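Local coordinates for protein endoribonuclease ToxN (Pectobacterium atrosepticum, PDB 2XDB) that acts as the RNA-cleaving toxin of a type III toxin-antitoxin system for phage defence and is bound by its processed ToxI RNA antitoxin, at residues 53-56 with 57-60. Numbering follows the deposited sequence.
Sequences SPKK and WHNN. With nucleotides of chain B.
Lys55 and His58 make a CH-pi contact: CB of Lys55 lies 4.0 Å from the centroid of the His58 ring and 19° off its normal, an approach over the face. Ser53 O and Pro54 CA border the same imidazole at its edge. With chi1 at -64°, CG of His58 sits anti to its own carbonyl carbon and the ring is carried back toward Lys55.

Two backbone hydrogen bonds set the turn. His58 N reaches Lys55 O at 3.2 Å, and Asn59 N reaches Lys56 O at 3.1 Å, the latter nearly straight at 169°. These successive i to i+3 bonds identify a short 3-10 turn, placed in the loop between strands 45-52 and 69-73 of the antiparallel sheet in the SH3-clan ToxN fold.

The turn presents Trp57 to the antitoxin RNA. Its NE1 donates to OP1 of U2 of chain B at 2.7 Å, while C4' of U3 of chain B sits 3.6 Å above the centre of one indole face and CD2 of His58 lies over the opposite face, holding the ring between protein and ribose.

Polar and aliphatic parts of Lys55 divide their roles. Bends at chi2 and chi4 bring NZ back to Ser53 O, a 2.7 Å hydrogen bond joined by one to Thr52 OG1, whereas CD passes 3.7 Å from OP1 of U2 of chain B.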
loop_
_atom_site.group_PDB
_atom_site.type_symbol
_atom_site.label_atom_id
_atom_site.label_comp_id
_atom_site.label_asym_id
_atom_site.label_seq_id
_atom_site.Cartn_x
_atom_site.Cartn_y
_atom_site.Cartn_z
ATOM N N SER A 53 -5.593 0.820 -9.118
ATOM C CA SER A 53 -6.157 0.131 -10.267
ATOM C C SER A 53 -5.226 0.285 -11.467
ATOM O O SER A 53 -4.360 1.156 -11.468
ATOM C CB SER A 53 -7.567 0.659 -10.568
ATOM O OG SER A 53 -7.613 2.080 -10.622
ATOM N N PRO A 54 -5.396 -0.565 -12.491
ATOM C CA PRO A 54 -4.535 -0.526 -13.679
ATOM C C PRO A 54 -4.524 0.829 -14.356
ATOM O O PRO A 54 -5.569 1.464 -14.501
ATOM C CB PRO A 54 -5.175 -1.552 -14.611
ATOM C CG PRO A 54 -5.833 -2.518 -13.691
ATOM C CD PRO A 54 -6.359 -1.678 -12.547
ATOM N N LYS A 55 -3.329 1.264 -14.738
ATOM C CA LYS A 55 -3.124 2.448 -15.549
ATOM C C LYS A 55 -2.185 2.040 -16.666
ATOM O O LYS A 55 -1.472 1.047 -16.543
ATOM C CB LYS A 55 -2.510 3.568 -14.718
ATOM C CG LYS A 55 -3.514 4.267 -13.832
ATOM C CD LYS A 55 -2.961 4.496 -12.437
ATOM C CE LYS A 55 -4.061 4.873 -11.440
ATOM N NZ LYS A 55 -5.056 3.774 -11.216
ATOM N N LYS A 56 -2.181 2.794 -17.755
ATOM C CA LYS A 56 -1.380 2.444 -18.921
ATOM C C LYS A 56 0.111 2.273 -18.599
ATOM O O LYS A 56 0.727 1.286 -19.005
ATOM C CB LYS A 56 -1.590 3.460 -20.051
ATOM C CG LYS A 56 -1.338 4.912 -19.643
ATOM C CD LYS A 56 -2.356 5.433 -18.622
ATOM C CE LYS A 56 -1.810 6.651 -17.892
ATOM N NZ LYS A 56 -2.805 7.206 -16.946
ATOM N N TRP A 57 0.690 3.211 -17.853
ATOM C CA TRP A 57 2.130 3.153 -17.583
ATOM C C TRP A 57 2.605 1.889 -16.860
ATOM O O TRP A 57 3.789 1.574 -16.887
ATOM C CB TRP A 57 2.627 4.407 -16.851
ATOM C CG TRP A 57 2.088 4.607 -15.470
ATOM C CD1 TRP A 57 1.014 5.369 -15.112
ATOM C CD2 TRP A 57 2.614 4.061 -14.253
ATOM N NE1 TRP A 57 0.833 5.329 -13.749
ATOM C CE2 TRP A 57 1.801 4.530 -13.197
ATOM C CE3 TRP A 57 3.691 3.216 -13.949
ATOM C CZ2 TRP A 57 2.029 4.179 -11.864
ATOM C CZ3 TRP A 57 3.918 2.875 -12.623
ATOM C CH2 TRP A 57 3.090 3.355 -11.600
ATOM N N HIS A 58 1.686 1.167 -16.226
ATOM C CA HIS A 58 2.049 -0.047 -15.499
ATOM C C HIS A 58 2.702 -1.068 -16.415
ATOM O O HIS A 58 3.469 -1.914 -15.967
ATOM C CB HIS A 58 0.829 -0.679 -14.822
ATOM C CG HIS A 58 0.219 0.173 -13.755
ATOM N ND1 HIS A 58 -1.045 -0.054 -13.252
ATOM C CD2 HIS A 58 0.696 1.260 -13.104
ATOM C CE1 HIS A 58 -1.321 0.860 -12.340
ATOM N NE2 HIS A 58 -0.282 1.669 -12.230
ATOM N N ASN A 59 2.394 -0.996 -17.702
ATOM C CA ASN A 59 2.946 -1.954 -18.642
ATOM C C ASN A 59 4.472 -1.981 -18.633
ATOM O O ASN A 59 5.080 -2.971 -19.033
ATOM C CB ASN A 59 2.424 -1.680 -20.049
ATOM C CG ASN A 59 0.940 -1.963 -20.178
ATOM O OD1 ASN A 59 0.347 -2.635 -19.331
ATOM N ND2 ASN A 59 0.331 -1.455 -21.246
ATOM N N ASN A 60 5.084 -0.904 -18.151
ATOM C CA ASN A 60 6.544 -0.786 -18.147
ATOM C C ASN A 60 7.241 -1.073 -16.815
ATOM O O ASN A 60 8.417 -0.754 -16.652
ATOM C CB ASN A 60 6.961 0.599 -18.631
ATOM C CG ASN A 60 6.541 0.863 -20.050
ATOM O OD1 ASN A 60 6.237 1.998 -20.417
ATOM N ND2 ASN A 60 6.514 -0.188 -20.863
ATOM P P C B 4 7.698 6.646 -14.908
ATOM O OP1 C B 4 8.068 7.834 -14.099
ATOM O OP2 C B 4 8.197 6.539 -16.300
ATOM O "O5'" C B 4 8.009 5.311 -14.110
ATOM C "C5'" C B 4 7.353 4.080 -14.397
ATOM C "C4'" C B 4 8.326 2.930 -14.321
ATOM O "O4'" C B 4 8.459 2.344 -15.643
ATOM C "C3'" C B 4 9.740 3.316 -13.884
ATOM O "O3'" C B 4 10.353 2.202 -13.233
ATOM C "C2'" C B 4 10.435 3.548 -15.220
ATOM O "O2'" C B 4 11.845 3.456 -15.171
ATOM C "C1'" C B 4 9.801 2.448 -16.074
ATOM N N1 C B 4 9.757 2.754 -17.520
ATOM C C2 C B 4 10.180 1.773 -18.417
ATOM O O2 C B 4 10.573 0.687 -17.971
ATOM N N3 C B 4 10.151 2.031 -19.743
ATOM C C4 C B 4 9.717 3.214 -20.181
ATOM N N4 C B 4 9.706 3.419 -21.498
ATOM C C5 C B 4 9.275 4.236 -19.291
ATOM C C6 C B 4 9.312 3.964 -17.979
ATOM P P U B 3 5.114 8.466 -10.250
ATOM O OP1 U B 3 4.571 7.334 -9.461
ATOM O OP2 U B 3 6.254 9.243 -9.712
ATOM O "O5'" U B 3 5.346 7.997 -11.745
ATOM C "C5'" U B 3 4.439 7.051 -12.289
ATOM C "C4'" U B 3 4.143 7.327 -13.739
ATOM O "O4'" U B 3 3.236 8.449 -13.864
ATOM C "C3'" U B 3 5.333 7.723 -14.585
ATOM O "O3'" U B 3 6.098 6.600 -14.972
ATOM C "C2'" U B 3 4.672 8.446 -15.749
ATOM O "O2'" U B 3 4.108 7.510 -16.653
ATOM C "C1'" U B 3 3.520 9.162 -15.049
ATOM N N1 U B 3 3.829 10.557 -14.692
ATOM C C2 U B 3 2.756 11.376 -14.408
ATOM O O2 U B 3 1.597 10.994 -14.438
ATOM N N3 U B 3 3.084 12.664 -14.081
ATOM C C4 U B 3 4.350 13.201 -14.015
ATOM O O4 U B 3 4.472 14.385 -13.703
ATOM C C5 U B 3 5.411 12.289 -14.326
ATOM C C6 U B 3 5.120 11.026 -14.647
ATOM P P U B 2 -0.698 7.412 -10.693
ATOM O OP1 U B 2 -0.381 7.176 -12.114
ATOM O OP2 U B 2 -0.859 6.257 -9.776
ATOM O "O5'" U B 2 0.373 8.423 -10.118
ATOM C "C5'" U B 2 0.735 9.609 -10.803
ATOM C "C4'" U B 2 1.717 10.405 -9.984
ATOM O "O4'" U B 2 1.082 10.911 -8.781
ATOM C "C3'" U B 2 2.910 9.620 -9.473
ATOM O "O3'" U B 2 3.915 9.492 -10.454
ATOM C "C2'" U B 2 3.350 10.438 -8.276
ATOM O "O2'" U B 2 4.053 11.579 -8.730
ATOM C "C1'" U B 2 2.010 10.907 -7.715
ATOM N N1 U B 2 1.456 10.064 -6.631
ATOM C C2 U B 2 1.888 10.279 -5.344
ATOM O O2 U B 2 2.723 11.113 -5.075
ATOM N N3 U B 2 1.325 9.477 -4.388
ATOM C C4 U B 2 0.372 8.500 -4.581
ATOM O O4 U B 2 -0.058 7.856 -3.623
ATOM C C5 U B 2 -0.032 8.343 -5.939
ATOM C C6 U B 2 0.506 9.111 -6.889
#